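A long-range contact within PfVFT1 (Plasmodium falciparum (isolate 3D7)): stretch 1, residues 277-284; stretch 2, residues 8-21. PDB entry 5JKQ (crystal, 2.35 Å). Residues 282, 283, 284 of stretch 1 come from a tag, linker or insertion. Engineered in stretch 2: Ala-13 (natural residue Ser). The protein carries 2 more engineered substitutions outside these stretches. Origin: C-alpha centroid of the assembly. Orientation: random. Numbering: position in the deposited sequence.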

ATOM      1  N   SER A 277      -0.576  -0.273   3.267  1.00 18.51           N
ATOM      2  CA  SER A 277      -0.453  -0.384   4.717  1.00 22.06           C
ATOM      3  C   SER A 277      -0.135  -1.807   5.171  1.00 20.49           C
ATOM      4  O   SER A 277      -0.336  -2.772   4.430  1.00 19.01           O
ATOM      5  CB  SER A 277      -1.743   0.098   5.388  1.00 25.74           C
ATOM      6  OG  SER A 277      -2.869  -0.585   4.871  1.00 34.66           O
ATOM      7  N   ALA A 278       0.373  -1.920   6.394  1.00 20.89           N
ATOM      8  CA  ALA A 278       0.605  -3.215   7.019  1.00 24.05           C
ATOM      9  C   ALA A 278      -0.622  -3.608   7.832  1.00 18.06           C
ATOM     10  O   ALA A 278      -1.377  -2.743   8.280  1.00 22.84           O
ATOM     11  CB  ALA A 278       1.844  -3.171   7.900  1.00 18.28           C
ATOM     12  N   TYR A 279      -0.819  -4.911   8.016  1.00 19.15           N
ATOM     13  CA  TYR A 279      -1.963  -5.417   8.769  1.00 22.73           C
ATOM     14  C   TYR A 279      -1.513  -6.222   9.987  1.00 22.68           C
ATOM     15  O   TYR A 279      -0.478  -6.891   9.961  1.00 26.37           O
ATOM     16  CB  TYR A 279      -2.861  -6.262   7.860  1.00 26.85           C
ATOM     17  CG  TYR A 279      -3.649  -5.426   6.871  1.00 27.24           C
ATOM     18  CD1 TYR A 279      -3.104  -5.064   5.645  1.00 26.17           C
ATOM     19  CD2 TYR A 279      -4.930  -4.985   7.172  1.00 25.54           C
ATOM     20  CE1 TYR A 279      -3.819  -4.293   4.743  1.00 30.25           C
ATOM     21  CE2 TYR A 279      -5.651  -4.215   6.277  1.00 27.57           C
ATOM     22  CZ  TYR A 279      -5.093  -3.873   5.066  1.00 29.67           C
ATOM     23  OH  TYR A 279      -5.814  -3.105   4.180  1.00 27.26           O
ATOM     24  N   PHE A 280      -2.305  -6.133  11.051  1.00 25.82           N
ATOM     25  CA  PHE A 280      -1.977  -6.748  12.334  1.00 26.75           C
ATOM     26  C   PHE A 280      -3.182  -7.503  12.888  1.00 24.22           C
ATOM     27  O   PHE A 280      -4.302  -7.331  12.410  1.00 24.99           O
ATOM     28  CB  PHE A 280      -1.528  -5.684  13.340  1.00 16.88           C
ATOM     29  CG  PHE A 280      -0.492  -4.732  12.808  1.00 16.92           C
ATOM     30  CD1 PHE A 280      -0.846  -3.706  11.945  1.00 18.92           C
ATOM     31  CD2 PHE A 280       0.835  -4.850  13.188  1.00 21.26           C
ATOM     32  CE1 PHE A 280       0.106  -2.829  11.460  1.00 17.65           C
ATOM     33  CE2 PHE A 280       1.788  -3.972  12.710  1.00 14.02           C
ATOM     34  CZ  PHE A 280       1.424  -2.962  11.845  1.00 16.63           C
ATOM     35  N   LYS A 281      -2.941  -8.332  13.899  1.00 31.09           N
ATOM     36  CA  LYS A 281      -4.014  -9.024  14.608  1.00 22.83           C
ATOM     37  C   LYS A 281      -4.386  -8.234  15.860  1.00 23.66           C
ATOM     38  O   LYS A 281      -3.602  -8.156  16.804  1.00 25.94           O
ATOM     39  CB  LYS A 281      -3.588 -10.445  14.976  1.00 24.92           C
ATOM     40  CG  LYS A 281      -4.736 -11.342  15.405  1.00 30.23           C
ATOM     41  CD  LYS A 281      -4.236 -12.718  15.807  1.00 29.14           C
ATOM     42  CE  LYS A 281      -5.383 -13.709  15.940  1.00 34.83           C
ATOM     43  NZ  LYS A 281      -6.415 -13.269  16.912  1.00 34.36           N
ATOM     44  N   ALA A 282      -5.585  -7.657  15.864  1.00 29.93           N
ATOM     45  CA  ALA A 282      -5.980  -6.699  16.896  1.00 24.76           C
ATOM     46  C   ALA A 282      -6.728  -7.327  18.072  1.00 34.74           C
ATOM     47  O   ALA A 282      -7.049  -6.639  19.041  1.00 42.09           O
ATOM     48  CB  ALA A 282      -6.832  -5.606  16.279  1.00 34.49           C
ATOM     49  N   ALA A 283      -7.011  -8.623  17.993  1.00 34.55           N
ATOM     50  CA  ALA A 283      -7.742  -9.302  19.060  1.00 36.06           C
ATOM     51  C   ALA A 283      -7.495 -10.805  19.028  1.00 35.40           C
ATOM     52  O   ALA A 283      -7.144 -11.363  17.990  1.00 43.52           O
ATOM     53  CB  ALA A 283      -9.234  -9.007  18.948  1.00 30.64           C
ATOM     54  N   ALA A 284      -7.680 -11.453  20.174  1.00 36.36           N
ATOM     55  CA  ALA A 284      -7.493 -12.896  20.282  1.00 38.32           C
ATOM     56  C   ALA A 284      -8.747 -13.635  19.823  1.00 42.99           C
ATOM     57  O   ALA A 284      -8.673 -14.746  19.299  1.00 40.61           O
ATOM     58  CB  ALA A 284      -7.143 -13.277  21.710  1.00 27.17           C
ATOM     59  OXT ALA A 284      -9.863 -13.133  19.963  1.00 43.33           O
TER
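Stretch 2, residues 8-21: VVNNKAKRLIDIYH

No direct hydrogen bond links the two stretches, although they bury 506 Å² between them and no two touching residues are closer than 258 positions in sequence. The contact is mostly apolar and centres on Phe-280.

Stretch 2 starts as an irregular segment. A type I turn runs from Asn-11 to Lys-14, and the helix follows from Lys-14 to His-21 and beyond. The engineered Ala-13 is at the N-cap position. Ala-13 N donates to Asn-11 OD1 at 2.9 Å, which helps hold the turn. The helix runs nearly antiparallel to strand 279-281. Their directions differ by 155°, and the axes approach to 9.4 Å.

Phe-280 points toward the helix, while its neighbour Tyr-279 points away. Ile-17 CG1 sits over one face of the Phe-280 ring, 3.5 Å from the centroid and 8° off the normal. This is a CH-pi contact. Leu-16 CD2 packs at the ring edge, 3.8 Å from Phe-280 CD2. The edge of Phe-280 meets the face of Tyr-20, with Phe-280 CZ 4.1 Å from Tyr-20 CD2 and the planes at 69°. Ala-13 CB lies 4.0 Å from Phe-280 CB and 3.4 Å from Lys-281 O.

Further along the helix, Tyr-20 reaches Ala-278. Ala-278 CB is 3.8 Å from Tyr-20 OH. A water bridges the pair: it donates to Tyr-20 OH at 3.0 Å and accepts from Ala-278 N at 2.9 Å.

The tag residues Ala-282 to Ala-284 meet the segment before the helix. The backbones come closest at Ala-282 and Asn-11, with CA atoms 4.8 Å apart. Asn-11 CA makes a CA-H...O contact with Ala-282 O at 3.4 Å. Ala-283 CB packs on Val-9 CG1 at 3.8 Å.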

ATOM      1  N   VAL A   8     -12.375  -2.406  27.295  1.00 29.94           N
ATOM      2  CA  VAL A   8     -11.738  -2.340  25.982  1.00 30.63           C
ATOM      3  C   VAL A   8     -11.069  -3.667  25.625  1.00 31.74           C
ATOM      4  O   VAL A   8     -10.613  -4.404  26.502  1.00 28.41           O
ATOM      5  CB  VAL A   8     -10.686  -1.203  25.911  1.00 29.08           C
ATOM      6  CG1 VAL A   8     -11.291   0.110  26.372  1.00 42.33           C
ATOM      7  CG2 VAL A   8      -9.451  -1.529  26.745  1.00 28.34           C
ATOM      8  N   VAL A   9     -11.015  -3.962  24.330  1.00 21.29           N
ATOM      9  CA  VAL A   9     -10.361  -5.166  23.833  1.00 21.52           C
ATOM     10  C   VAL A   9      -8.872  -5.134  24.156  1.00 23.48           C
ATOM     11  O   VAL A   9      -8.238  -4.080  24.109  1.00 22.47           O
ATOM     12  CB  VAL A   9     -10.560  -5.318  22.299  1.00 33.65           C
ATOM     13  CG1 VAL A   9      -9.625  -6.382  21.706  1.00 34.09           C
ATOM     14  CG2 VAL A   9     -12.007  -5.656  21.991  1.00 40.38           C
ATOM     15  N   ASN A  10      -8.323  -6.298  24.490  1.00 22.63           N
ATOM     16  CA  ASN A  10      -6.885  -6.443  24.658  1.00 20.36           C
ATOM     17  C   ASN A  10      -6.207  -6.560  23.296  1.00 24.38           C
ATOM     18  O   ASN A  10      -6.032  -7.658  22.771  1.00 23.81           O
ATOM     19  CB  ASN A  10      -6.562  -7.664  25.523  1.00 18.24           C
ATOM     20  CG  ASN A  10      -5.068  -7.860  25.731  1.00 17.99           C
ATOM     21  OD1 ASN A  10      -4.262  -6.997  25.390  1.00 23.66           O
ATOM     22  ND2 ASN A  10      -4.697  -9.000  26.300  1.00 24.95           N
ATOM     23  N   ASN A  11      -5.846  -5.417  22.722  1.00 21.25           N
ATOM     24  CA  ASN A  11      -5.101  -5.389  21.471  1.00 22.60           C
ATOM     25  C   ASN A  11      -3.629  -5.676  21.743  1.00 14.56           C
ATOM     26  O   ASN A  11      -2.895  -4.807  22.214  1.00 19.29           O
ATOM     27  CB  ASN A  11      -5.266  -4.035  20.776  1.00 25.05           C
ATOM     28  CG  ASN A  11      -4.693  -4.019  19.368  1.00 24.52           C
ATOM     29  OD1 ASN A  11      -3.958  -4.922  18.970  1.00 27.58           O
ATOM     30  ND2 ASN A  11      -5.023  -2.981  18.611  1.00 24.93           N
ATOM     31  N   LYS A  12      -3.205  -6.902  21.455  1.00 20.58           N
ATOM     32  CA  LYS A  12      -1.832  -7.317  21.716  1.00 16.95           C
ATOM     33  C   LYS A  12      -0.852  -6.738  20.694  1.00 17.58           C
ATOM     34  O   LYS A  12       0.360  -6.892  20.834  1.00 20.66           O
ATOM     35  CB  LYS A  12      -1.732  -8.845  21.723  1.00 18.15           C
ATOM     36  CG  LYS A  12      -2.527  -9.524  22.838  1.00 18.74           C
ATOM     37  CD  LYS A  12      -1.972 -10.910  23.143  1.00 25.82           C
ATOM     38  CE  LYS A  12      -2.762 -11.611  24.238  1.00 34.38           C
ATOM     39  NZ  LYS A  12      -4.146 -11.955  23.808  1.00 38.91           N
ATOM     40  N   ALA A  13      -1.385  -6.072  19.673  1.00 14.93           N
ATOM     41  CA  ALA A  13      -0.564  -5.479  18.620  1.00 20.91           C
ATOM     42  C   ALA A  13      -0.555  -3.953  18.696  1.00 24.22           C
ATOM     43  O   ALA A  13       0.009  -3.291  17.825  1.00 17.84           O
ATOM     44  CB  ALA A  13      -1.066  -5.929  17.256  1.00 17.80           C
ATOM     45  N   LYS A  14      -1.171  -3.394  19.735  1.00 19.81           N
ATOM     46  CA  LYS A  14      -1.322  -1.944  19.826  1.00 17.47           C
ATOM     47  C   LYS A  14       0.026  -1.235  19.889  1.00 17.59           C
ATOM     48  O   LYS A  14       0.286  -0.311  19.119  1.00 14.95           O
ATOM     49  CB  LYS A  14      -2.156  -1.561  21.048  1.00 20.61           C
ATOM     50  CG  LYS A  14      -2.671  -0.126  20.999  1.00 24.77           C
ATOM     51  CD  LYS A  14      -2.531   0.560  22.342  1.00 24.75           C
ATOM     52  CE  LYS A  14      -3.043   1.988  22.315  1.00 26.69           C
ATOM     53  NZ  LYS A  14      -2.270   2.855  21.380  1.00 23.01           N
ATOM     54  N   ARG A  15       0.881  -1.667  20.810  1.00 13.50           N
ATOM     55  CA  ARG A  15       2.191  -1.050  20.973  1.00 21.48           C
ATOM     56  C   ARG A  15       3.077  -1.320  19.757  1.00 14.29           C
ATOM     57  O   ARG A  15       3.904  -0.487  19.388  1.00 16.80           O
ATOM     58  CB  ARG A  15       2.862  -1.559  22.249  1.00 19.65           C
ATOM     59  CG  ARG A  15       4.106  -0.784  22.647  1.00 20.13           C
ATOM     60  CD  ARG A  15       4.452  -1.034  24.105  1.00 22.31           C
ATOM     61  NE  ARG A  15       4.702  -2.452  24.377  1.00 19.36           N
ATOM     62  CZ  ARG A  15       5.847  -2.956  24.835  1.00 18.64           C
ATOM     63  NH1 ARG A  15       6.891  -2.174  25.092  1.00 20.14           N
ATOM     64  NH2 ARG A  15       5.946  -4.262  25.043  1.00 20.51           N
ATOM     65  N   LEU A  16       2.896  -2.482  19.138  1.00 12.79           N
ATOM     66  CA  LEU A  16       3.614  -2.818  17.914  1.00 15.30           C
ATOM     67  C   LEU A  16       3.242  -1.845  16.796  1.00 14.71           C
ATOM     68  O   LEU A  16       4.103  -1.392  16.045  1.00 16.98           O
ATOM     69  CB  LEU A  16       3.313  -4.261  17.493  1.00 16.42           C
ATOM     70  CG  LEU A  16       3.723  -4.694  16.082  1.00 20.74           C
ATOM     71  CD1 LEU A  16       5.230  -4.572  15.879  1.00 18.52           C
ATOM     72  CD2 LEU A  16       3.254  -6.119  15.808  1.00 17.04           C
ATOM     73  N   ILE A  17       1.956  -1.521  16.699  1.00 15.09           N
ATOM     74  CA  ILE A  17       1.471  -0.592  15.683  1.00 15.56           C
ATOM     75  C   ILE A  17       1.980   0.821  15.952  1.00 15.79           C
ATOM     76  O   ILE A  17       2.331   1.549  15.024  1.00 20.95           O
ATOM     77  CB  ILE A  17      -0.076  -0.589  15.624  1.00 17.13           C
ATOM     78  CG1 ILE A  17      -0.582  -1.935  15.111  1.00 14.23           C
ATOM     79  CG2 ILE A  17      -0.603   0.519  14.706  1.00 17.73           C
ATOM     80  CD1 ILE A  17      -2.017  -2.222  15.468  1.00 19.10           C
ATOM     81  N   ASP A  18       2.022   1.204  17.224  1.00 12.54           N
ATOM     82  CA  ASP A  18       2.415   2.559  17.595  1.00 15.97           C
ATOM     83  C   ASP A  18       3.901   2.812  17.353  1.00 14.21           C
ATOM     84  O   ASP A  18       4.273   3.837  16.783  1.00 19.12           O
ATOM     85  CB  ASP A  18       2.075   2.830  19.062  1.00 16.77           C
ATOM     86  CG  ASP A  18       0.582   2.801  19.328  1.00 17.49           C
ATOM     87  OD1 ASP A  18      -0.199   3.079  18.392  1.00 19.72           O
ATOM     88  OD2 ASP A  18       0.188   2.506  20.475  1.00 22.42           O
ATOM     89  N   ILE A  19       4.752   1.888  17.788  1.00 13.63           N
ATOM     90  CA  ILE A  19       6.185   2.048  17.582  1.00 17.96           C
ATOM     91  C   ILE A  19       6.495   1.954  16.091  1.00 15.21           C
ATOM     92  O   ILE A  19       7.431   2.581  15.597  1.00 18.15           O
ATOM     93  CB  ILE A  19       6.998   1.000  18.375  1.00 13.98           C
ATOM     94  CG1 ILE A  19       8.458   1.442  18.488  1.00 15.60           C
ATOM     95  CG2 ILE A  19       6.880  -0.394  17.746  1.00 18.46           C
ATOM     96  CD1 ILE A  19       9.203   0.791  19.635  1.00 18.47           C
ATOM     97  N   TYR A  20       5.684   1.179  15.378  1.00 13.77           N
ATOM     98  CA  TYR A  20       5.775   1.084  13.928  1.00 13.96           C
ATOM     99  C   TYR A  20       5.470   2.437  13.288  1.00 17.15           C
ATOM    100  O   TYR A  20       6.223   2.912  12.438  1.00 16.91           O
ATOM    101  CB  TYR A  20       4.821  -0.001  13.422  1.00 17.88           C
ATOM    102  CG  TYR A  20       4.433   0.088  11.964  1.00 19.73           C
ATOM    103  CD1 TYR A  20       5.215  -0.497  10.975  1.00 20.77           C
ATOM    104  CD2 TYR A  20       3.261   0.726  11.580  1.00 16.93           C
ATOM    105  CE1 TYR A  20       4.848  -0.426   9.644  1.00 19.55           C
ATOM    106  CE2 TYR A  20       2.888   0.801  10.256  1.00 19.41           C
ATOM    107  CZ  TYR A  20       3.680   0.224   9.292  1.00 19.13           C
ATOM    108  OH  TYR A  20       3.294   0.305   7.976  1.00 18.92           O
ATOM    109  N   HIS A  21       4.378   3.065  13.716  1.00 17.57           N
ATOM    110  CA  HIS A  21       4.007   4.385  13.210  1.00 18.53           C
ATOM    111  C   HIS A  21       5.028   5.437  13.616  1.00 20.85           C
ATOM    112  O   HIS A  21       5.304   6.376  12.865  1.00 10.74           O
ATOM    113  CB  HIS A  21       2.625   4.790  13.720  1.00 14.68           C
ATOM    114  CG  HIS A  21       1.498   4.070  13.053  1.00 15.13           C
ATOM    115  ND1 HIS A  21       0.244   3.967  13.616  1.00 14.10           N
ATOM    116  CD2 HIS A  21       1.430   3.425  11.865  1.00 21.91           C
ATOM    117  CE1 HIS A  21      -0.545   3.284  12.806  1.00 20.98           C
ATOM    118  NE2 HIS A  21       0.151   2.942  11.738  1.00 17.59           N
TER
HETATM  119  O   HOH W   1       0.354   0.657   7.726  1.00 17.99           O